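Homocysteine S-methyltransferase (Escherichia coli, PDB 5DMM) catalyses zinc-dependent methyl transfer from S-methylmethionine, or less efficiently S-adenosylmethionine, to homocysteine, yielding methionine. Local coordinates at residues Leu38-Val43 / Tyr71-Ala76; Ala66-Tyr71 / Glu155-Ala160; Arg30-Ala35 / Pro48-Glu53. All blocks are in the same frame, centred on the assembly; numbering follows the deposited sequence.

Interaction 1: Leu38-Val43 / Tyr71-Ala76; sequences LWSAKV and YQATPA. With HCS (2-amino-4-mercapto-butyric acid), chain F.
With CG set anti to its carbonyl carbon (chi1 -57°) and an extended chi2, Leu38 reaches back toward Gln72, while Tyr71 CG, anti to the backbone N (chi1 179°), carries the ring alongside the bound homocysteine (HCS), one face against it. The contact belongs to a TIM-barrel fold: residues 71-76 are part of the connection that follows strand 65-67, and helix 39-46, which begins within 38-43, packs beside that connection. Across the two segments the touching is light, each time a methyl against an oxygen: Leu38 CD2 lies 4.1 Å from Gln72 O, and deeper in, Ser40 OG lies 4.4 Å from Ala73 CB; Phe78 packs against both Ser40 and Ala73. Gln72 points its CB toward the helix, but its amide nitrogen is held by Ala127 O and its OE1 lies in the ring plane at the edge of Tyr71.

That ring forms one wall of the substrate pocket. HCS CG sits 3.8 Å above its plane, over the centre, so the ligand's aliphatic chain lies along the aromatic face in CH-pi fashion. Glu134 hydrogen-bonds the hydroxyl, which fixes the far end of the ring. Replacing Tyr71 by an alanine removes this face and is likely to leave the homocysteine chain loosely held and Glu134 without its phenolic partner. HCS SD is 3.8 Å from Tyr71 OH, and HCS N 3.1 Å from Tyr71 CB.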
loop_
_atom_site.group_PDB
_atom_site.type_symbol
_atom_site.label_atom_id
_atom_site.label_comp_id
_atom_site.label_asym_id
_atom_site.label_seq_id
_atom_site.Cartn_x
_atom_site.Cartn_y
_atom_site.Cartn_z
ATOM N N LEU A 38 8.237 14.936 -0.136
ATOM C CA LEU A 38 8.149 14.801 -1.584
ATOM C C LEU A 38 9.424 14.184 -2.132
ATOM O O LEU A 38 9.758 14.382 -3.303
ATOM C CB LEU A 38 7.886 16.157 -2.255
ATOM C CG LEU A 38 6.631 16.914 -1.800
ATOM C CD1 LEU A 38 6.458 18.202 -2.610
ATOM C CD2 LEU A 38 5.385 16.027 -1.881
ATOM N N TRP A 39 10.128 13.424 -1.297
ATOM C CA TRP A 39 11.423 12.884 -1.695
ATOM C C TRP A 39 11.327 11.998 -2.934
ATOM O O TRP A 39 12.289 11.894 -3.684
ATOM C CB TRP A 39 12.076 12.098 -0.545
ATOM C CG TRP A 39 11.287 10.911 -0.058
ATOM C CD1 TRP A 39 10.463 10.873 1.030
ATOM C CD2 TRP A 39 11.256 9.594 -0.631
ATOM N NE1 TRP A 39 9.921 9.617 1.171
ATOM C CE2 TRP A 39 10.390 8.814 0.165
ATOM C CE3 TRP A 39 11.877 8.999 -1.734
ATOM C CZ2 TRP A 39 10.123 7.470 -0.116
ATOM C CZ3 TRP A 39 11.607 7.669 -2.014
ATOM C CH2 TRP A 39 10.737 6.920 -1.207
ATOM N N SER A 40 10.175 11.367 -3.153
ATOM C CA SER A 40 10.033 10.469 -4.302
ATOM C C SER A 40 10.262 11.189 -5.640
ATOM O O SER A 40 10.788 10.597 -6.575
ATOM C CB SER A 40 8.656 9.785 -4.292
ATOM O OG SER A 40 7.604 10.729 -4.245
ATOM N N ALA A 41 9.891 12.464 -5.726
ATOM C CA ALA A 41 10.078 13.214 -6.961
ATOM C C ALA A 41 11.566 13.347 -7.290
ATOM O O ALA A 41 11.960 13.260 -8.454
ATOM C CB ALA A 41 9.423 14.590 -6.862
ATOM N N LYS A 42 12.383 13.540 -6.260
ATOM C CA LYS A 42 13.818 13.657 -6.452
ATOM C C LYS A 42 14.432 12.307 -6.772
ATOM O O LYS A 42 15.172 12.166 -7.739
ATOM C CB LYS A 42 14.502 14.249 -5.219
ATOM C CG LYS A 42 16.016 14.401 -5.407
ATOM C CD LYS A 42 16.692 15.071 -4.225
ATOM C CE LYS A 42 17.019 14.062 -3.134
ATOM N NZ LYS A 42 17.701 14.695 -1.962
ATOM N N VAL A 43 14.129 11.302 -5.961
ATOM C CA VAL A 43 14.774 10.000 -6.147
ATOM C C VAL A 43 14.336 9.330 -7.450
ATOM O O VAL A 43 15.138 8.667 -8.110
ATOM C CB VAL A 43 14.500 9.060 -4.953
ATOM C CG1 VAL A 43 15.171 7.703 -5.162
ATOM C CG2 VAL A 43 15.013 9.695 -3.665
ATOM N N TYR A 71 3.206 6.795 -2.806
ATOM C CA TYR A 71 2.358 7.154 -1.663
ATOM C C TYR A 71 2.046 8.652 -1.573
ATOM O O TYR A 71 0.924 9.053 -1.202
ATOM C CB TYR A 71 3.040 6.697 -0.376
ATOM C CG TYR A 71 2.290 7.032 0.894
ATOM C CD1 TYR A 71 1.133 6.347 1.237
ATOM C CD2 TYR A 71 2.753 8.023 1.756
ATOM C CE1 TYR A 71 0.451 6.639 2.399
ATOM C CE2 TYR A 71 2.079 8.323 2.922
ATOM C CZ TYR A 71 0.933 7.622 3.243
ATOM O OH TYR A 71 0.254 7.917 4.402
ATOM N N GLN A 72 3.046 9.470 -1.887
ATOM C CA GLN A 72 2.891 10.923 -1.865
ATOM C C GLN A 72 3.134 11.533 -3.247
ATOM O O GLN A 72 3.413 12.725 -3.378
ATOM C CB GLN A 72 3.812 11.539 -0.802
ATOM C CG GLN A 72 3.112 11.575 0.568
ATOM C CD GLN A 72 4.051 11.557 1.758
ATOM O OE1 GLN A 72 5.083 10.883 1.747
ATOM N NE2 GLN A 72 3.682 12.286 2.805
ATOM N N ALA A 73 2.998 10.705 -4.280
ATOM C CA ALA A 73 3.127 11.173 -5.657
ATOM C C ALA A 73 1.759 11.470 -6.291
ATOM O O ALA A 73 1.110 10.593 -6.862
ATOM C CB ALA A 73 3.889 10.152 -6.489
ATOM N N THR A 74 1.327 12.721 -6.179
ATOM C CA THR A 74 0.134 13.205 -6.872
ATOM C C THR A 74 0.476 14.518 -7.553
ATOM O O THR A 74 1.415 15.183 -7.148
ATOM C CB THR A 74 -1.050 13.457 -5.919
ATOM O OG1 THR A 74 -0.636 14.371 -4.892
ATOM C CG2 THR A 74 -1.556 12.144 -5.291
ATOM N N PRO A 75 -0.293 14.892 -8.584
ATOM C CA PRO A 75 -0.119 16.233 -9.151
ATOM C C PRO A 75 -0.261 17.335 -8.100
ATOM O O PRO A 75 0.509 18.289 -8.137
ATOM C CB PRO A 75 -1.236 16.315 -10.189
ATOM C CG PRO A 75 -1.422 14.890 -10.634
ATOM C CD PRO A 75 -1.225 14.069 -9.377
ATOM N N ALA A 76 -1.205 17.197 -7.168
ATOM C CA ALA A 76 -1.361 18.164 -6.073
ATOM C C ALA A 76 -0.076 18.335 -5.265
ATOM O O ALA A 76 0.381 19.459 -5.021
ATOM C CB ALA A 76 -2.508 17.745 -5.140
HETATM N N HCS F . 4.543 4.734 1.566
HETATM C CA HCS F . 4.223 3.537 2.320
HETATM C CB HCS F . 3.093 3.839 3.297
HETATM C CG HCS F . 3.505 4.915 4.294
HETATM S SD HCS F . 2.285 5.003 5.628
HETATM C C HCS F . 3.793 2.453 1.378
HETATM O OXT HCS F . 3.739 2.711 0.157
HETATM O O HCS F . 3.504 1.332 1.850
#

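Interaction 2: Ala66-Tyr71 / Glu155-Ala160; sequences AITASY and EALLDA. With HCS (2-amino-4-mercapto-butyric acid), chain F.
Ser70 OG, against which Leu157 packs, is gripped by two polar partners: it accepts a hydrogen bond of 2.8 Å from Thr68 OG1 and is also hydrogen-bonded to Ser121 O. Thr68 OG1 in turn meets Ser121 N, so the two hydroxyls and the backbone of Ser121 form a small closed network in a buried place. Both hydroxyls stand between their own backbone N and carbonyl carbon (chi1 60° for Thr68, 49° for Ser70), and with the inverse gamma turn at Ala69 between them, both residues direct CB toward helix 143-159.

Leu157 presses one methyl against this pair. Its CD2 comes to 3.6 Å from Ser70 OG and 3.9 Å from Thr68 OG1, an apolar cover over oxygens whose bonding needs are met by each other and by Ser121. The Thr68 and Leu157 side chains run past one another in opposite directions, and the threonine's hydroxyl branch is the one that meets the leucine. One turn earlier on the same helix, Arg153 hydrogen-bonds Ser70 O and adds a polar tie beside the leucine.

Ile67 belongs to the homocysteine pocket: its CG2 touches HCS OXT at 3.5 Å. Helix 143-159 thus packs on Thr68 and Ser70, which lie between the pocket residues Ile67 and Tyr71.

Strand 65-67 pairs in parallel with strand 117-122, Ala66 bonding to Leu117 and Ala119. Helix 143-159 leads on to strand 164-170, and Leu157 fills the layer between barrel and helices, touching Val122 and Leu165 on the strands and Ile92 and Val96 on helix 85-109.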
loop_
_atom_site.group_PDB
_atom_site.type_symbol
_atom_site.label_atom_id
_atom_site.label_comp_id
_atom_site.label_asym_id
_atom_site.label_seq_id
_atom_site.Cartn_x
_atom_site.Cartn_y
_atom_site.Cartn_z
ATOM N N ALA A 66 5.325 -6.079 -4.610
ATOM C CA ALA A 66 5.982 -4.808 -4.357
ATOM C C ALA A 66 4.967 -3.674 -4.303
ATOM O O ALA A 66 4.023 -3.643 -5.093
ATOM C CB ALA A 66 7.034 -4.514 -5.442
ATOM N N ILE A 67 5.159 -2.735 -3.384
ATOM C CA ILE A 67 4.300 -1.550 -3.348
ATOM C C ILE A 67 5.098 -0.362 -3.875
ATOM O O ILE A 67 6.165 -0.070 -3.360
ATOM C CB ILE A 67 3.775 -1.259 -1.934
ATOM C CG1 ILE A 67 2.978 -2.468 -1.431
ATOM C CG2 ILE A 67 2.909 0.008 -1.932
ATOM C CD1 ILE A 67 2.493 -2.372 0.020
ATOM N N THR A 68 4.577 0.312 -4.897
ATOM C CA THR A 68 5.347 1.359 -5.592
ATOM C C THR A 68 5.585 2.584 -4.715
ATOM O O THR A 68 4.887 2.806 -3.720
ATOM C CB THR A 68 4.649 1.801 -6.890
ATOM O OG1 THR A 68 3.343 2.320 -6.588
ATOM C CG2 THR A 68 4.514 0.620 -7.843
ATOM N N ALA A 69 6.583 3.385 -5.096
ATOM C CA ALA A 69 6.939 4.577 -4.328
ATOM C C ALA A 69 6.062 5.778 -4.678
ATOM O O ALA A 69 6.581 6.864 -4.947
ATOM C CB ALA A 69 8.411 4.918 -4.562
ATOM N N SER A 70 4.742 5.587 -4.701
ATOM C CA SER A 70 3.834 6.642 -5.156
ATOM C C SER A 70 2.918 7.164 -4.049
ATOM O O SER A 70 1.956 7.869 -4.328
ATOM C CB SER A 70 2.979 6.139 -6.323
ATOM O OG SER A 70 2.397 4.879 -6.012
ATOM N N TYR A 71 3.206 6.795 -2.806
ATOM C CA TYR A 71 2.358 7.154 -1.663
ATOM C C TYR A 71 2.046 8.652 -1.573
ATOM O O TYR A 71 0.924 9.053 -1.202
ATOM C CB TYR A 71 3.040 6.697 -0.376
ATOM C CG TYR A 71 2.290 7.032 0.894
ATOM C CD1 TYR A 71 1.133 6.347 1.237
ATOM C CD2 TYR A 71 2.753 8.023 1.756
ATOM C CE1 TYR A 71 0.451 6.639 2.399
ATOM C CE2 TYR A 71 2.079 8.323 2.922
ATOM C CZ TYR A 71 0.933 7.622 3.243
ATOM O OH TYR A 71 0.254 7.917 4.402
ATOM N N GLU A 155 -5.150 6.752 -12.572
ATOM C CA GLU A 155 -4.994 6.527 -13.998
ATOM C C GLU A 155 -3.551 6.186 -14.378
ATOM O O GLU A 155 -3.308 5.249 -15.138
ATOM C CB GLU A 155 -5.506 7.747 -14.772
ATOM C CG GLU A 155 -7.031 7.768 -14.772
ATOM C CD GLU A 155 -7.654 8.916 -15.572
ATOM O OE1 GLU A 155 -6.918 9.712 -16.192
ATOM O OE2 GLU A 155 -8.901 9.015 -15.570
ATOM N N ALA A 156 -2.597 6.907 -13.806
ATOM C CA ALA A 156 -1.191 6.708 -14.138
ATOM C C ALA A 156 -0.694 5.334 -13.683
ATOM O O ALA A 156 0.066 4.672 -14.399
ATOM C CB ALA A 156 -0.347 7.812 -13.517
ATOM N N LEU A 157 -1.138 4.903 -12.504
ATOM C CA LEU A 157 -0.730 3.602 -11.962
ATOM C C LEU A 157 -1.295 2.451 -12.808
ATOM O O LEU A 157 -0.601 1.471 -13.091
ATOM C CB LEU A 157 -1.180 3.458 -10.500
ATOM C CG LEU A 157 -0.485 4.339 -9.447
ATOM C CD1 LEU A 157 -1.212 4.237 -8.097
ATOM C CD2 LEU A 157 0.989 3.953 -9.244
ATOM N N LEU A 158 -2.555 2.574 -13.221
ATOM C CA LEU A 158 -3.185 1.530 -14.024
ATOM C C LEU A 158 -2.577 1.503 -15.429
ATOM O O LEU A 158 -2.259 0.429 -15.956
ATOM C CB LEU A 158 -4.713 1.736 -14.090
ATOM C CG LEU A 158 -5.474 1.564 -12.767
ATOM C CD1 LEU A 158 -6.955 1.947 -12.894
ATOM C CD2 LEU A 158 -5.344 0.139 -12.243
ATOM N N ASP A 159 -2.388 2.676 -16.022
ATOM C CA ASP A 159 -1.831 2.755 -17.373
ATOM C C ASP A 159 -0.410 2.230 -17.446
ATOM O O ASP A 159 0.010 1.724 -18.486
ATOM C CB ASP A 159 -1.855 4.194 -17.897
ATOM C CG ASP A 159 -3.240 4.646 -18.271
ATOM O OD1 ASP A 159 -4.124 3.782 -18.459
ATOM O OD2 ASP A 159 -3.452 5.874 -18.373
ATOM N N ALA A 160 0.333 2.367 -16.345
ATOM C CA ALA A 160 1.704 1.877 -16.280
ATOM C C ALA A 160 1.748 0.365 -16.014
ATOM O O ALA A 160 2.818 -0.242 -16.046
ATOM C CB ALA A 160 2.489 2.621 -15.209
HETATM N N HCS F . 4.543 4.734 1.566
HETATM C CA HCS F . 4.223 3.537 2.320
HETATM C CB HCS F . 3.093 3.839 3.297
HETATM C CG HCS F . 3.505 4.915 4.294
HETATM S SD HCS F . 2.285 5.003 5.628
HETATM C C HCS F . 3.793 2.453 1.378
HETATM O OXT HCS F . 3.739 2.711 0.157
HETATM O O HCS F . 3.504 1.332 1.850
#

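Interaction 3: Arg30-Ala35 / Pro48-Glu53; sequences RGCNLA and PELIRE
Arg30 and Glu53 account for the charged part of this contact, Cys32 and Leu50 for the apolar part. Arg30 has CG anti to its carbonyl carbon (chi1 -64°), and a chain extended from CG to NE carries the guanidinium past Leu50 to Glu53. Arg30 NH1 lies 3.4 Å from Glu53 OE1 in a salt bridge; the guanidinium and carboxylate planes are turned 79° apart and OE1 stands off the guanidinium plane, so the attraction is between charges and not along an N-H. Glu53 CB lies over one face of the guanidinium. Arg30 NH2 makes salt bridges to Asp57 and Glu26, and NE too is hydrogen-bonded outside the two segments. A long salt bridge, Arg52 NH2 to Glu53 OE2 at 3.6 Å, extends the charge network along helix 48-61.

Beside the ion pair, Leu50 spreads its two methyls over the opposite segment. CD1 packs on Cys32 SG at 3.7 Å, and CD2 meets Arg30 CD at 4.2 Å.

In the backbone, Gly31, with positive phi, is the C-prime residue of a Schellman motif that closes helix 24-29, Cys32 N reaching Leu27 O.

The chemistry is that of a loop packed on a helix at the surface: with Glu53, Asp57 and Glu26 gathered round one guanidinium, the cation is probably shared among three carboxylates rather than paired with one.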
loop_
_atom_site.group_PDB
_atom_site.type_symbol
_atom_site.label_atom_id
_atom_site.label_comp_id
_atom_site.label_asym_id
_atom_site.label_seq_id
_atom_site.Cartn_x
_atom_site.Cartn_y
_atom_site.Cartn_z
ATOM N N ARG A 30 21.505 3.248 1.620
ATOM C CA ARG A 30 22.306 3.320 0.405
ATOM C C ARG A 30 22.797 4.742 0.135
ATOM O O ARG A 30 23.401 5.009 -0.901
ATOM C CB ARG A 30 21.505 2.776 -0.786
ATOM C CG ARG A 30 21.177 1.269 -0.629
ATOM C CD ARG A 30 20.346 0.683 -1.775
ATOM N NE ARG A 30 19.759 -0.617 -1.417
ATOM C CZ ARG A 30 20.245 -1.801 -1.792
ATOM N NH1 ARG A 30 21.326 -1.870 -2.553
ATOM N NH2 ARG A 30 19.647 -2.920 -1.406
ATOM N N GLY A 31 22.553 5.645 1.079
ATOM C CA GLY A 31 23.110 6.988 1.010
ATOM C C GLY A 31 22.158 8.126 0.691
ATOM O O GLY A 31 22.564 9.288 0.630
ATOM N N CYS A 32 20.886 7.816 0.485
ATOM C CA CYS A 32 19.912 8.850 0.145
ATOM C C CYS A 32 19.551 9.767 1.306
ATOM O O CYS A 32 19.346 9.318 2.433
ATOM C CB CYS A 32 18.640 8.208 -0.394
ATOM S SG CYS A 32 18.839 7.598 -2.056
ATOM N N ASN A 33 19.466 11.061 1.014
ATOM C CA ASN A 33 18.916 12.018 1.960
ATOM C C ASN A 33 17.471 12.309 1.600
ATOM O O ASN A 33 17.192 12.941 0.581
ATOM C CB ASN A 33 19.732 13.313 1.983
ATOM C CG ASN A 33 19.010 14.443 2.697
ATOM O OD1 ASN A 33 18.602 15.425 2.073
ATOM N ND2 ASN A 33 18.833 14.304 4.008
ATOM N N LEU A 34 16.555 11.829 2.430
ATOM C CA LEU A 34 15.135 12.038 2.191
ATOM C C LEU A 34 14.662 13.185 3.070
ATOM O O LEU A 34 14.136 12.968 4.156
ATOM C CB LEU A 34 14.340 10.758 2.468
ATOM C CG LEU A 34 14.894 9.471 1.841
ATOM C CD1 LEU A 34 13.941 8.282 2.077
ATOM C CD2 LEU A 34 15.186 9.637 0.353
ATOM N N ALA A 35 14.846 14.407 2.576
ATOM C CA ALA A 35 14.714 15.613 3.392
ATOM C C ALA A 35 13.271 16.012 3.692
ATOM O O ALA A 35 12.993 16.630 4.718
ATOM C CB ALA A 35 15.438 16.767 2.711
ATOM N N PRO A 48 16.687 6.563 -9.810
ATOM C CA PRO A 48 15.633 5.554 -9.935
ATOM C C PRO A 48 16.181 4.136 -9.813
ATOM O O PRO A 48 15.440 3.222 -9.450
ATOM C CB PRO A 48 15.066 5.805 -11.337
ATOM C CG PRO A 48 16.176 6.478 -12.073
ATOM C CD PRO A 48 16.851 7.336 -11.054
ATOM N N GLU A 49 17.471 3.959 -10.086
ATOM C CA GLU A 49 18.059 2.632 -9.997
ATOM C C GLU A 49 18.101 2.133 -8.549
ATOM O O GLU A 49 18.071 0.926 -8.302
ATOM C CB GLU A 49 19.458 2.629 -10.607
ATOM C CG GLU A 49 20.505 3.345 -9.774
ATOM C CD GLU A 49 20.443 4.870 -9.869
ATOM O OE1 GLU A 49 19.800 5.411 -10.809
ATOM O OE2 GLU A 49 21.057 5.521 -8.988
ATOM N N LEU A 50 18.144 3.044 -7.581
ATOM C CA LEU A 50 18.164 2.608 -6.188
ATOM C C LEU A 50 16.779 2.117 -5.773
ATOM O O LEU A 50 16.668 1.165 -5.019
ATOM C CB LEU A 50 18.639 3.722 -5.254
ATOM C CG LEU A 50 20.110 4.128 -5.410
ATOM C CD1 LEU A 50 20.455 5.211 -4.411
ATOM C CD2 LEU A 50 21.036 2.919 -5.234
ATOM N N ILE A 51 15.728 2.756 -6.276
ATOM C CA ILE A 51 14.363 2.288 -6.002
ATOM C C ILE A 51 14.148 0.885 -6.577
ATOM O O ILE A 51 13.578 -0.002 -5.919
ATOM C CB ILE A 51 13.323 3.277 -6.572
ATOM C CG1 ILE A 51 13.328 4.568 -5.744
ATOM C CG2 ILE A 51 11.922 2.663 -6.582
ATOM C CD1 ILE A 51 12.385 5.656 -6.307
ATOM N N ARG A 52 14.613 0.683 -7.804
ATOM C CA ARG A 52 14.534 -0.624 -8.445
ATOM C C ARG A 52 15.313 -1.671 -7.640
ATOM O O ARG A 52 14.847 -2.804 -7.471
ATOM C CB ARG A 52 15.069 -0.536 -9.879
ATOM C CG ARG A 52 15.054 -1.830 -10.677
ATOM C CD ARG A 52 16.156 -1.782 -11.748
ATOM N NE ARG A 52 17.479 -1.853 -11.112
ATOM C CZ ARG A 52 18.549 -1.136 -11.461
ATOM N NH1 ARG A 52 18.497 -0.269 -12.465
ATOM N NH2 ARG A 52 19.686 -1.290 -10.796
ATOM N N GLU A 53 16.487 -1.285 -7.141
ATOM C CA GLU A 53 17.310 -2.187 -6.335
ATOM C C GLU A 53 16.586 -2.599 -5.048
ATOM O O GLU A 53 16.649 -3.757 -4.628
ATOM C CB GLU A 53 18.657 -1.533 -6.013
ATOM C CG GLU A 53 19.609 -1.508 -7.209
ATOM C CD GLU A 53 20.947 -0.827 -6.917
ATOM O OE1 GLU A 53 21.353 -0.780 -5.735
ATOM O OE2 GLU A 53 21.591 -0.336 -7.880
#

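Overall arrangement
Interaction 2 is the buried contact of the three, interaction 1 is partly buried, and interaction 3 lies on the surface, about 19 Å from the chain centre. Chemistry follows depth: a hydroxyl network under a leucine methyl inside, sparse methyl-to-oxygen packing beside the substrate pocket, ion pairs around a leucine outside. Interactions 1 and 2 share Tyr71, both reach the homocysteine, and touch through Ser40 CB and Ala69 O (3.6 Å). Helix 39-46 joins interaction 1 to interaction 3: Val43 CG1 packs on Ile51 CD1 (3.6 Å), and Lys42 NZ probably hydrogen-bonds Asn33 O. Interactions 2 and 3 do not touch, though their nearest atoms are about 4 Å apart; their centres lie about 17 Å apart.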